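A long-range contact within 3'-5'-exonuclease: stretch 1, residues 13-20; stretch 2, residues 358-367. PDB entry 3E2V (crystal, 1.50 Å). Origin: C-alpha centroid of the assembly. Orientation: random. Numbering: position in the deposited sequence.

Stretch 1 (13-20) KYYDIGLN
Stretch 2, residues 358-367: EPCNMEQVAI

What forms the apolar centre of the contact? Tyr14 and Met362 do, each giving up 97 Å² to the other stretch, out of 401 Å² buried in all. Both point their CA-to-CB bonds toward the opposing stretch. Tyr14 takes the m rotamer (chi1 -54°, chi2 -74°), which lays its ring along the start of the helix: CG lies 3.9 Å from Met362 CB, and CE1 lies 3.8 Å from Ala366 CB, one helical turn on. One face of the ring is covered by the backbone N of Glu363. Alanine suits its place because its single methyl meets the ring while the helix backbone stays close. Met362, flexible and unbranched, folds into m, m, m (-82°, -68°, -76°) and runs forward along the strand, from Tyr14 toward Asp16, its CE 3.4 Å from Tyr15 O and 3.6 Å from Asp16 CA.

How must the backbones run to allow this? Residues 14-16 are extended, with phi/psi of -117/149, -133/101 and -80/110, so Tyr14 and Asp16 point toward the second stretch and Tyr15 points away. In that stretch a 3-10 segment, 359-360, leads through Asn361 into a helix from 362 to 367. Strand and helix axes approach to 9.6 Å, with 106° between their N-to-C directions. The register pairs Tyr14 with Met362 (CA to CA 6.7 Å) and Asp16 with Pro359 (CA to CA 6.6 Å). Backbone hydrogen bonds from Met362 N to Pro359 O (3.1 Å) and from Ala366 N to Met362 O (3.0 Å) help set the positions of the contact residues.

What does Pro359 pack against? Its ring, C-gamma endo, offers CD to Leu19 CD1 at 3.7 Å and CB to Asp16 OD2 at 3.5 Å. The chain turns a corner at Ile17; beyond it Leu19 starts sideways, but its t, p side chain brings its end nearer the proline. Asp16, chi1 t and chi2 -14°, sets CG 3.7 Å from Met362 SD. Its OD1 accepts a hydrogen bond from Gly18 N (2.9 Å, 155°), bracing the corner.

Where does the contact become polar? At the Tyr14 hydroxyl, whose OH comes 3.3 Å from Glu363 CB. No direct hydrogen bond crosses between the stretches; two waters make the link instead. Each lies 2.7 Å from Tyr14 OH: water 1 donates to Glu363 OE1 at 2.7 Å, and water 2 donates to Glu363 O at 3.0 Å. Glu363, p then t with chi3 -9°, leaves sideways and reaches water 1 with its carboxylate.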

ATOM      1  N   LYS A  13       5.764 -15.780 -10.817  1.00 18.71           N
ATOM      2  CA  LYS A  13       5.462 -15.517  -9.405  1.00 18.07           C
ATOM      3  C   LYS A  13       5.163 -14.038  -9.230  1.00 16.44           C
ATOM      4  O   LYS A  13       5.951 -13.192  -9.641  1.00 16.01           O
ATOM      5  CB  LYS A  13       6.634 -15.915  -8.496  1.00 17.80           C
ATOM      6  CG  LYS A  13       7.087 -17.373  -8.610  1.00 19.17           C
ATOM      7  CD  LYS A  13       8.312 -17.595  -7.737  1.00 20.91           C
ATOM      8  CE  LYS A  13       9.072 -18.865  -8.132  1.00 25.65           C
ATOM      9  NZ  LYS A  13      10.388 -18.948  -7.424  1.00 29.82           N
ATOM     10  N   TYR A  14       4.021 -13.728  -8.612  1.00 15.02           N
ATOM     11  CA  TYR A  14       3.648 -12.325  -8.317  1.00 13.75           C
ATOM     12  C   TYR A  14       3.546 -12.076  -6.821  1.00 13.68           C
ATOM     13  O   TYR A  14       3.180 -12.963  -6.049  1.00 13.88           O
ATOM     14  CB  TYR A  14       2.299 -11.969  -8.956  1.00 14.16           C
ATOM     15  CG  TYR A  14       2.194 -12.235 -10.438  1.00 13.83           C
ATOM     16  CD1 TYR A  14       2.847 -11.405 -11.365  1.00 13.31           C
ATOM     17  CD2 TYR A  14       1.402 -13.271 -10.921  1.00 14.77           C
ATOM     18  CE1 TYR A  14       2.747 -11.642 -12.727  1.00 14.71           C
ATOM     19  CE2 TYR A  14       1.285 -13.518 -12.305  1.00 15.11           C
ATOM     20  CZ  TYR A  14       1.968 -12.708 -13.195  1.00 15.27           C
ATOM     21  OH  TYR A  14       1.839 -12.938 -14.549  1.00 16.35           O
ATOM     22  N   TYR A  15       3.852 -10.836  -6.433  1.00 13.34           N
ATOM     23  CA  TYR A  15       3.827 -10.412  -5.047  1.00 12.86           C
ATOM     24  C   TYR A  15       3.075  -9.091  -5.035  1.00 12.45           C
ATOM     25  O   TYR A  15       3.630  -8.039  -5.404  1.00 13.21           O
ATOM     26  CB  TYR A  15       5.261 -10.227  -4.560  1.00 14.28           C
ATOM     27  CG  TYR A  15       5.497 -10.176  -3.075  1.00 15.28           C
ATOM     28  CD1 TYR A  15       6.630 -10.797  -2.559  1.00 16.37           C
ATOM     29  CD2 TYR A  15       4.664  -9.468  -2.195  1.00 15.22           C
ATOM     30  CE1 TYR A  15       6.922 -10.753  -1.222  1.00 17.72           C
ATOM     31  CE2 TYR A  15       4.946  -9.437  -0.805  1.00 15.36           C
ATOM     32  CZ  TYR A  15       6.103 -10.086  -0.357  1.00 16.02           C
ATOM     33  OH  TYR A  15       6.467 -10.110   0.970  1.00 18.79           O
ATOM     34  N   ASP A  16       1.795  -9.148  -4.648  1.00 12.47           N
ATOM     35  CA  ASP A  16       0.946  -7.950  -4.686  1.00 12.57           C
ATOM     36  C   ASP A  16       1.237  -7.109  -3.458  1.00 12.55           C
ATOM     37  O   ASP A  16       0.902  -7.514  -2.345  1.00 13.58           O
ATOM     38  CB  ASP A  16      -0.530  -8.368  -4.721  1.00 12.50           C
ATOM     39  CG  ASP A  16      -1.490  -7.204  -4.958  1.00 13.42           C
ATOM     40  OD1 ASP A  16      -1.095  -6.013  -4.851  1.00 11.67           O
ATOM     41  OD2 ASP A  16      -2.676  -7.506  -5.256  1.00 13.16           O
ATOM     42  N   ILE A  17       1.876  -5.953  -3.641  1.00 12.26           N
ATOM     43  CA  ILE A  17       2.241  -5.116  -2.476  1.00 12.84           C
ATOM     44  C   ILE A  17       1.102  -4.233  -2.000  1.00 12.46           C
ATOM     45  O   ILE A  17       1.268  -3.514  -1.017  1.00 13.13           O
ATOM     46  CB  ILE A  17       3.516  -4.252  -2.720  1.00 12.45           C
ATOM     47  CG1 ILE A  17       3.257  -3.124  -3.720  1.00 13.20           C
ATOM     48  CG2 ILE A  17       4.653  -5.156  -3.188  1.00 14.10           C
ATOM     49  CD1 ILE A  17       4.268  -1.969  -3.642  1.00 13.52           C
ATOM     50  N   GLY A  18      -0.057  -4.335  -2.661  1.00 13.09           N
ATOM     51  CA  GLY A  18      -1.178  -3.450  -2.363  1.00 14.15           C
ATOM     52  C   GLY A  18      -2.511  -4.154  -2.350  1.00 13.29           C
ATOM     53  O   GLY A  18      -3.368  -3.905  -3.205  1.00 14.14           O
ATOM     54  N   LEU A  19      -2.708  -5.029  -1.375  1.00 12.56           N
ATOM     55  CA  LEU A  19      -3.959  -5.731  -1.275  1.00 13.10           C
ATOM     56  C   LEU A  19      -4.790  -5.180  -0.105  1.00 12.68           C
ATOM     57  O   LEU A  19      -4.418  -5.329   1.063  1.00 13.08           O
ATOM     58  CB  LEU A  19      -3.691  -7.232  -1.117  1.00 13.46           C
ATOM     59  CG  LEU A  19      -4.912  -8.140  -0.901  1.00 12.90           C
ATOM     60  CD1 LEU A  19      -5.964  -7.920  -1.979  1.00 14.95           C
ATOM     61  CD2 LEU A  19      -4.494  -9.589  -0.909  1.00 13.95           C
ATOM     62  N   ASN A  20      -5.914  -4.531  -0.409  1.00 12.70           N
ATOM     63  CA  ASN A  20      -6.734  -3.962   0.671  1.00 13.01           C
ATOM     64  C   ASN A  20      -7.742  -4.989   1.152  1.00 13.45           C
ATOM     65  O   ASN A  20      -8.953  -4.841   0.955  1.00 14.14           O
ATOM     66  CB  ASN A  20      -7.448  -2.715   0.165  1.00 12.79           C
ATOM     67  CG  ASN A  20      -6.489  -1.665  -0.316  1.00 14.06           C
ATOM     68  OD1 ASN A  20      -5.862  -0.969   0.484  1.00 17.78           O
ATOM     69  ND2 ASN A  20      -6.377  -1.532  -1.653  1.00 15.23           N
ATOM     70  N   GLU A 358      -9.322  -7.663  -8.010  1.00 13.81           N
ATOM     71  CA  GLU A 358      -8.782  -8.714  -7.160  1.00 13.41           C
ATOM     72  C   GLU A 358      -7.284  -8.894  -7.353  1.00 12.93           C
ATOM     73  O   GLU A 358      -6.758  -8.551  -8.421  1.00 13.52           O
ATOM     74  CB  GLU A 358      -9.461 -10.055  -7.451  1.00 14.02           C
ATOM     75  CG  GLU A 358     -10.965 -10.062  -7.235  1.00 14.87           C
ATOM     76  CD  GLU A 358     -11.541 -11.472  -7.162  1.00 15.29           C
ATOM     77  OE1 GLU A 358     -10.777 -12.445  -7.318  1.00 15.67           O
ATOM     78  OE2 GLU A 358     -12.775 -11.607  -6.975  1.00 14.50           O
ATOM     79  N   PRO A 359      -6.604  -9.466  -6.343  1.00 12.94           N
ATOM     80  CA  PRO A 359      -5.163  -9.747  -6.510  1.00 13.22           C
ATOM     81  C   PRO A 359      -4.841 -10.711  -7.663  1.00 13.66           C
ATOM     82  O   PRO A 359      -3.708 -10.686  -8.180  1.00 14.11           O
ATOM     83  CB  PRO A 359      -4.750 -10.336  -5.146  1.00 13.51           C
ATOM     84  CG  PRO A 359      -6.043 -10.805  -4.517  1.00 14.18           C
ATOM     85  CD  PRO A 359      -7.095  -9.833  -4.996  1.00 13.46           C
ATOM     86  N   CYS A 360      -5.795 -11.538  -8.097  1.00 14.02           N
ATOM     87  CA  CYS A 360      -5.507 -12.412  -9.240  1.00 13.92           C
ATOM     88  C   CYS A 360      -5.269 -11.640 -10.524  1.00 13.88           C
ATOM     89  O   CYS A 360      -4.881 -12.228 -11.549  1.00 14.86           O
ATOM     90  CB  CYS A 360      -6.602 -13.461  -9.481  1.00 13.97           C
ATOM     91  SG  CYS A 360      -8.221 -12.813  -9.971  1.00 15.12           S
ATOM     92  N   ASN A 361      -5.495 -10.332 -10.488  1.00 13.48           N
ATOM     93  CA  ASN A 361      -5.262  -9.486 -11.650  1.00 13.91           C
ATOM     94  C   ASN A 361      -3.866  -8.868 -11.700  1.00 13.39           C
ATOM     95  O   ASN A 361      -3.587  -8.013 -12.538  1.00 13.76           O
ATOM     96  CB  ASN A 361      -6.364  -8.430 -11.769  1.00 13.34           C
ATOM     97  CG  ASN A 361      -7.685  -9.040 -12.207  1.00 14.19           C
ATOM     98  OD1 ASN A 361      -7.718 -10.166 -12.701  1.00 16.52           O
ATOM     99  ND2 ASN A 361      -8.773  -8.326 -11.991  1.00 15.00           N
ATOM    100  N   MET A 362      -2.977  -9.342 -10.834  1.00 13.04           N
ATOM    101  CA  MET A 362      -1.555  -8.972 -10.919  1.00 13.07           C
ATOM    102  C   MET A 362      -0.996  -9.177 -12.324  1.00 13.15           C
ATOM    103  O   MET A 362      -0.263  -8.335 -12.849  1.00 14.12           O
ATOM    104  CB  MET A 362      -0.748  -9.783  -9.904  1.00 12.60           C
ATOM    105  CG  MET A 362      -0.812  -9.177  -8.498  1.00 12.01           C
ATOM    106  SD  MET A 362       0.038  -7.526  -8.271  1.00  5.76           S
ATOM    107  CE  MET A 362       1.772  -8.136  -8.233  1.00 15.27           C
ATOM    108  N   GLU A 363      -1.341 -10.318 -12.919  1.00 13.58           N
ATOM    109  CA  GLU A 363      -0.849 -10.654 -14.245  1.00 14.45           C
ATOM    110  C   GLU A 363      -1.197  -9.606 -15.297  1.00 13.95           C
ATOM    111  O   GLU A 363      -0.430  -9.402 -16.246  1.00 14.53           O
ATOM    112  CB  GLU A 363      -1.345 -12.038 -14.665  1.00 14.86           C
ATOM    113  CG  GLU A 363      -2.851 -12.179 -14.768  1.00 14.58           C
ATOM    114  CD  GLU A 363      -3.284 -13.589 -15.097  1.00 17.36           C
ATOM    115  OE1 GLU A 363      -2.419 -14.436 -15.407  1.00 18.48           O
ATOM    116  OE2 GLU A 363      -4.508 -13.846 -15.025  1.00 17.38           O
ATOM    117  N   GLN A 364      -2.327  -8.914 -15.129  1.00 13.77           N
ATOM    118  CA  GLN A 364      -2.703  -7.853 -16.065  1.00 14.11           C
ATOM    119  C   GLN A 364      -1.776  -6.659 -15.923  1.00 14.26           C
ATOM    120  O   GLN A 364      -1.387  -6.050 -16.899  1.00 14.05           O
ATOM    121  CB  GLN A 364      -4.155  -7.413 -15.838  1.00 14.14           C
ATOM    122  CG  GLN A 364      -5.191  -8.491 -16.063  1.00 15.32           C
ATOM    123  CD  GLN A 364      -6.592  -8.017 -15.744  1.00 16.13           C
ATOM    124  OE1 GLN A 364      -6.822  -6.852 -15.501  1.00 20.28           O
ATOM    125  NE2 GLN A 364      -7.538  -8.946 -15.737  1.00 20.59           N
ATOM    126  N   VAL A 365      -1.437  -6.307 -14.686  1.00 13.74           N
ATOM    127  CA  VAL A 365      -0.527  -5.175 -14.479  1.00 13.71           C
ATOM    128  C   VAL A 365       0.835  -5.510 -15.100  1.00 13.43           C
ATOM    129  O   VAL A 365       1.426  -4.671 -15.788  1.00 13.83           O
ATOM    130  CB  VAL A 365      -0.393  -4.829 -12.981  1.00 13.72           C
ATOM    131  CG1 VAL A 365       0.423  -3.541 -12.776  1.00 14.88           C
ATOM    132  CG2 VAL A 365      -1.781  -4.689 -12.355  1.00 14.21           C
ATOM    133  N   ALA A 366       1.298  -6.750 -14.899  1.00 13.32           N
ATOM    134  CA  ALA A 366       2.605  -7.167 -15.416  1.00 13.72           C
ATOM    135  C   ALA A 366       2.624  -7.117 -16.958  1.00 14.55           C
ATOM    136  O   ALA A 366       3.584  -6.636 -17.559  1.00 14.56           O
ATOM    137  CB  ALA A 366       2.947  -8.564 -14.921  1.00 13.66           C
ATOM    138  N   ILE A 367       1.539  -7.569 -17.582  1.00 14.83           N
ATOM    139  CA  ILE A 367       1.455  -7.547 -19.057  1.00 15.43           C
ATOM    140  C   ILE A 367       1.571  -6.115 -19.548  1.00 15.20           C
ATOM    141  O   ILE A 367       2.351  -5.806 -20.455  1.00 15.39           O
ATOM    142  CB  ILE A 367       0.117  -8.132 -19.544  1.00 15.91           C
ATOM    143  CG1 ILE A 367       0.178  -9.650 -19.461  1.00 16.03           C
ATOM    144  CG2 ILE A 367      -0.201  -7.676 -20.987  1.00 16.90           C
ATOM    145  CD1 ILE A 367      -1.226 -10.299 -19.529  1.00 15.81           C
TER
HETATM  146  O   HOH W   1       0.236 -14.921 -15.396  1.00 20.73           O
HETATM  147  O   HOH W   2       1.557 -11.570 -16.845  1.00 24.86           O